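Local coordinates for putative dihydrodipicolinate synthase family protein (Coccidioides immitis, PDB 3QFE), which is a putative member of the dihydrodipicolinate synthase family, built on a TIM barrel of parallel strands and surrounding helices, at residues V174-A179 with F196-G201; K183-A188 with L210-A215. All coordinates share one frame; numbering follows the deposited sequence.

Contact 1 of 2, residues V174-A179 with F196-G201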
loop_
_atom_site.group_PDB
_atom_site.type_symbol
_atom_site.label_atom_id
_atom_site.label_comp_id
_atom_site.label_asym_id
_atom_site.label_seq_id
_atom_site.Cartn_x
_atom_site.Cartn_y
_atom_site.Cartn_z
ATOM N N VAL A 174 -3.022 7.453 9.222
ATOM C CA VAL A 174 -2.799 8.275 8.032
ATOM C C VAL A 174 -1.672 7.578 7.255
ATOM O O VAL A 174 -0.758 7.063 7.874
ATOM C CB VAL A 174 -2.422 9.775 8.400
ATOM C CG1 VAL A 174 -1.163 9.869 9.289
ATOM C CG2 VAL A 174 -2.211 10.617 7.153
ATOM N N LYS A 175 -1.781 7.484 5.928
ATOM C CA LYS A 175 -0.645 7.186 5.079
ATOM C C LYS A 175 -0.141 8.503 4.524
ATOM O O LYS A 175 -0.863 9.192 3.811
ATOM C CB LYS A 175 -1.015 6.247 3.928
ATOM C CG LYS A 175 0.112 6.053 2.858
ATOM C CD LYS A 175 -0.231 4.980 1.823
ATOM C CE LYS A 175 0.648 5.003 0.525
ATOM N NZ LYS A 175 0.292 3.853 -0.471
ATOM N N LEU A 176 1.098 8.848 4.855
ATOM C CA LEU A 176 1.773 10.009 4.256
ATOM C C LEU A 176 2.638 9.527 3.087
ATOM O O LEU A 176 3.443 8.617 3.245
ATOM C CB LEU A 176 2.631 10.717 5.296
ATOM C CG LEU A 176 1.968 11.108 6.616
ATOM C CD1 LEU A 176 3.017 11.284 7.692
ATOM C CD2 LEU A 176 1.181 12.389 6.442
ATOM N N THR A 177 2.473 10.107 1.905
ATOM C CA THR A 177 3.172 9.571 0.732
ATOM C C THR A 177 4.619 10.029 0.728
ATOM O O THR A 177 5.534 9.198 0.585
ATOM C CB THR A 177 2.506 9.973 -0.586
ATOM O OG1 THR A 177 2.424 11.407 -0.649
ATOM C CG2 THR A 177 1.100 9.306 -0.711
ATOM N N CYS A 178 4.806 11.342 0.889
ATOM C CA CYS A 178 6.122 11.941 1.116
ATOM C C CYS A 178 6.220 12.340 2.592
ATOM O O CYS A 178 5.972 13.486 2.951
ATOM C CB CYS A 178 6.331 13.168 0.211
ATOM N N ALA A 179 6.549 11.372 3.445
ATOM C CA ALA A 179 6.642 11.603 4.888
ATOM C C ALA A 179 8.009 12.134 5.257
ATOM O O ALA A 179 9.033 11.599 4.821
ATOM C CB ALA A 179 6.366 10.314 5.671
ATOM N N PHE A 196 -3.816 5.347 16.946
ATOM C CA PHE A 196 -3.516 5.981 15.667
ATOM C C PHE A 196 -2.143 5.556 15.144
ATOM O O PHE A 196 -1.172 5.595 15.876
ATOM C CB PHE A 196 -3.615 7.507 15.832
ATOM C CG PHE A 196 -3.595 8.283 14.541
ATOM C CD1 PHE A 196 -4.776 8.628 13.906
ATOM C CD2 PHE A 196 -2.389 8.721 13.992
ATOM C CE1 PHE A 196 -4.767 9.380 12.722
ATOM C CE2 PHE A 196 -2.364 9.471 12.810
ATOM C CZ PHE A 196 -3.557 9.797 12.176
ATOM N N SER A 197 -2.086 5.148 13.876
ATOM C CA SER A 197 -0.869 4.614 13.255
ATOM C C SER A 197 -0.443 5.518 12.101
ATOM O O SER A 197 -1.219 5.744 11.170
ATOM C CB SER A 197 -1.114 3.195 12.693
ATOM O OG SER A 197 -1.350 2.254 13.714
ATOM N N VAL A 198 0.780 6.018 12.145
ATOM C CA VAL A 198 1.315 6.784 11.031
ATOM C C VAL A 198 2.089 5.862 10.080
ATOM O O VAL A 198 2.944 5.082 10.511
ATOM C CB VAL A 198 2.247 7.913 11.512
ATOM C CG1 VAL A 198 2.653 8.791 10.329
ATOM C CG2 VAL A 198 1.577 8.772 12.606
ATOM N N PHE A 199 1.818 5.957 8.791
ATOM C CA PHE A 199 2.569 5.161 7.833
ATOM C C PHE A 199 3.271 6.083 6.876
ATOM O O PHE A 199 2.672 7.027 6.378
ATOM C CB PHE A 199 1.660 4.233 7.034
ATOM C CG PHE A 199 1.003 3.161 7.847
ATOM C CD1 PHE A 199 1.670 1.968 8.129
ATOM C CD2 PHE A 199 -0.293 3.321 8.303
ATOM C CE1 PHE A 199 1.044 0.945 8.894
ATOM C CE2 PHE A 199 -0.923 2.313 9.048
ATOM C CZ PHE A 199 -0.250 1.124 9.343
ATOM N N GLY A 200 4.546 5.817 6.634
ATOM C CA GLY A 200 5.276 6.469 5.555
ATOM C C GLY A 200 4.971 5.660 4.319
ATOM O O GLY A 200 4.573 4.516 4.430
ATOM N N GLY A 201 5.138 6.256 3.145
ATOM C CA GLY A 201 4.892 5.561 1.886
ATOM C C GLY A 201 6.191 5.190 1.204
ATOM O O GLY A 201 6.191 4.553 0.166
#
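Strands 171-176 and 197-200 are neighbouring parallel strands of a TIM barrel, joined through helix 181-190 as a beta-alpha-beta unit; their short axes lie 22° apart, and three backbone hydrogen bonds fix the register. Val174 N reaches Ser197 O at 3.2 Å, within the carbonyl plane. Phe199 spans Lys175: its N donates to Val174 O at 2.9 Å, and its O accepts from Leu176 N at 2.8 Å, with an angle of 164° at the hydrogen and the donor nearly along the C=O axis. The N-H and C=O of Lys175 turn the other way, to Ile144 and Asn146 of the next strand.

Val174, Leu176 and Val198 lie on the outer, helix-facing side of the sheet. Val174 places CG1 in the crowded position between its backbone N and carbonyl carbon (chi1 58°), and so brings this methyl obliquely to the ring of Phe196, 3.7 Å from CE2. With Phe196 CG anti to the backbone N, the ring end, CE2 and CZ, comes near Val174. Val198 has CG1 anti to its N, and this branch meets Leu176 CD1 at 3.6 Å, the two side chains crossing obliquely. Ile161 of helix 158-167 covers Val174, Leu176 and Phe196.

The opposite face, toward the barrel interior, carries Lys175 and Phe199. Every torsion of Lys175 is near anti, so the chain leaves the sheet extended, touching Tyr145 and Ile218. Phe199 has CG beside its own N, which puts CD2 3.8 Å from Val174 O, with that oxygen at the ring edge; Trp15 packs edge-to-face with the same ring, and Ile218 touches it.

Main-chain bonds thus set the strand pairing, aliphatic side chains and the Phe196 ring pack the sheet against helix 158-167, and burial could lower the pKa of Lys175.

Contact 2 of 2, residues K183-A188 with L210-A215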
loop_
_atom_site.group_PDB
_atom_site.type_symbol
_atom_site.label_atom_id
_atom_site.label_comp_id
_atom_site.label_asym_id
_atom_site.label_seq_id
_atom_site.Cartn_x
_atom_site.Cartn_y
_atom_site.Cartn_z
ATOM N N LYS A 183 7.271 15.693 10.122
ATOM C CA LYS A 183 5.839 15.418 10.079
ATOM C C LYS A 183 5.490 14.258 11.006
ATOM O O LYS A 183 4.557 14.355 11.808
ATOM C CB LYS A 183 5.352 15.161 8.644
ATOM N N ILE A 184 6.265 13.182 10.922
ATOM C CA ILE A 184 6.039 12.023 11.775
ATOM C C ILE A 184 6.080 12.400 13.246
ATOM O O ILE A 184 5.159 12.064 14.004
ATOM C CB ILE A 184 7.028 10.904 11.477
ATOM C CG1 ILE A 184 6.616 10.202 10.176
ATOM C CG2 ILE A 184 7.060 9.902 12.631
ATOM C CD1 ILE A 184 7.597 9.177 9.661
ATOM N N THR A 185 7.130 13.131 13.622
ATOM C CA THR A 185 7.360 13.514 15.007
ATOM C C THR A 185 6.188 14.332 15.554
ATOM O O THR A 185 5.653 14.014 16.616
ATOM C CB THR A 185 8.711 14.287 15.184
ATOM O OG1 THR A 185 9.765 13.609 14.485
ATOM C CG2 THR A 185 9.085 14.396 16.656
ATOM N N ARG A 186 5.786 15.367 14.816
ATOM C CA ARG A 186 4.639 16.215 15.172
ATOM C C ARG A 186 3.377 15.394 15.461
ATOM O O ARG A 186 2.695 15.628 16.463
ATOM C CB ARG A 186 4.366 17.222 14.048
ATOM C CG ARG A 186 3.686 18.532 14.462
ATOM C CD ARG A 186 3.875 19.627 13.383
ATOM N NE ARG A 186 5.264 19.694 12.892
ATOM C CZ ARG A 186 5.692 19.257 11.701
ATOM N NH1 ARG A 186 6.979 19.362 11.384
ATOM N NH2 ARG A 186 4.848 18.724 10.819
ATOM N N LEU A 187 3.081 14.437 14.581
ATOM C CA LEU A 187 1.929 13.547 14.742
ATOM C C LEU A 187 2.025 12.675 15.992
ATOM O O LEU A 187 1.076 12.625 16.784
ATOM C CB LEU A 187 1.734 12.696 13.491
ATOM C CG LEU A 187 1.316 13.519 12.276
ATOM C CD1 LEU A 187 1.584 12.768 10.992
ATOM C CD2 LEU A 187 -0.141 13.945 12.382
ATOM N N ALA A 188 3.170 12.008 16.173
ATOM C CA ALA A 188 3.479 11.284 17.427
ATOM C C ALA A 188 3.213 12.108 18.706
ATOM O O ALA A 188 2.680 11.590 19.696
ATOM C CB ALA A 188 4.921 10.796 17.420
ATOM N N LEU A 210 10.924 4.900 11.000
ATOM C CA LEU A 210 10.706 4.162 12.258
ATOM C C LEU A 210 11.527 4.650 13.474
ATOM O O LEU A 210 11.067 4.528 14.618
ATOM C CB LEU A 210 10.911 2.649 12.046
ATOM N N SER A 211 12.722 5.198 13.234
ATOM C CA SER A 211 13.602 5.670 14.329
ATOM C C SER A 211 12.973 6.781 15.188
ATOM O O SER A 211 13.436 7.055 16.297
ATOM C CB SER A 211 14.972 6.115 13.792
ATOM O OG SER A 211 14.892 7.358 13.111
ATOM N N VAL A 212 11.918 7.405 14.664
ATOM C CA VAL A 212 11.150 8.414 15.398
ATOM C C VAL A 212 9.706 7.962 15.745
ATOM O O VAL A 212 8.878 8.764 16.198
ATOM C CB VAL A 212 11.168 9.795 14.670
ATOM C CG1 VAL A 212 12.571 10.425 14.745
ATOM C CG2 VAL A 212 10.695 9.674 13.219
ATOM N N GLY A 213 9.414 6.676 15.534
ATOM C CA GLY A 213 8.126 6.095 15.929
ATOM C C GLY A 213 6.975 6.218 14.934
ATOM O O GLY A 213 5.851 6.573 15.306
ATOM N N SER A 214 7.246 5.927 13.663
ATOM C CA SER A 214 6.169 5.674 12.717
ATOM C C SER A 214 5.619 4.291 13.038
ATOM O O SER A 214 6.228 3.529 13.795
ATOM C CB SER A 214 6.651 5.759 11.258
ATOM O OG SER A 214 7.271 4.563 10.801
ATOM N N ALA A 215 4.457 3.971 12.494
ATOM C CA ALA A 215 3.954 2.613 12.611
ATOM C C ALA A 215 4.585 1.806 11.486
ATOM O O ALA A 215 4.285 0.612 11.296
ATOM C CB ALA A 215 2.443 2.593 12.513
#
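Ile184 carries most of this surface contact, which packs an outer helix of the TIM barrel, 181-190, against the turn between helix 206-211 and strand 216-218. Its two branches divide the work. CG2, anti to the backbone N, meets Val212 CG2 at 3.7 Å, the two side chains crossing at about a right angle. CG1 lies beside the backbone N (chi1 -76°) and the chain then extends through chi2 of 173°, which carries CD1 to Ser214 CB at 3.9 Å. The isoleucine thus straddles Gly213, and Ile184 itself is buried.

The receiving turn is shaped by its own backbone. Gly213 N donates to Leu210 O at 2.9 Å, and Gly213 adopts a positive phi of 86°, where a CB would be jammed against the carbonyl O of Val212. Val212 turns CG2 into the crowded position between its N and carbonyl carbon, and this is the methyl that Ile184 meets. Ser214, which offers its CB to the isoleucine, has its OG hydrogen-bonded to Gly216 N.

Toward solvent the fit loosens. Thr185, an exposed residue one step along the helix, brings only OG1 to within 4.1 Å of Val212 CB, and this hydroxyl is hydrogen-bonded to Val181 O in its own helix. A turn further on, Ala188 CB points toward the turn but stays 4.6 Å from Val212 O.

No hydrogen bond joins the two segments. With each hydroxyl engaged locally, the attachment rests on van der Waals contact around one isoleucine, so it depends on shape rather than on directional polar bonds.

Contact 1 and contact 2 interleave along the chain: 174-179, 183-188, 196-201, then 210-215. Strand 171-176, helix 181-190 and strand 197-200 form one beta-alpha-beta unit; contact 1 pairs its strands, whereas contact 2 ties its helix to the turn leading into strand 216-218. The two centres lie about 9 Å apart, on the same side of the chain's centre. They also touch directly: Val198 O and Ala215 N, 2.7 Å apart, make a probable hydrogen bond where the seventh strand meets the start of the eighth, and Leu176 CD1 packs on Leu187 CD1 at 3.9 Å. Together they tie the sixth and seventh strands, and the helix between them, to the turn entering the eighth.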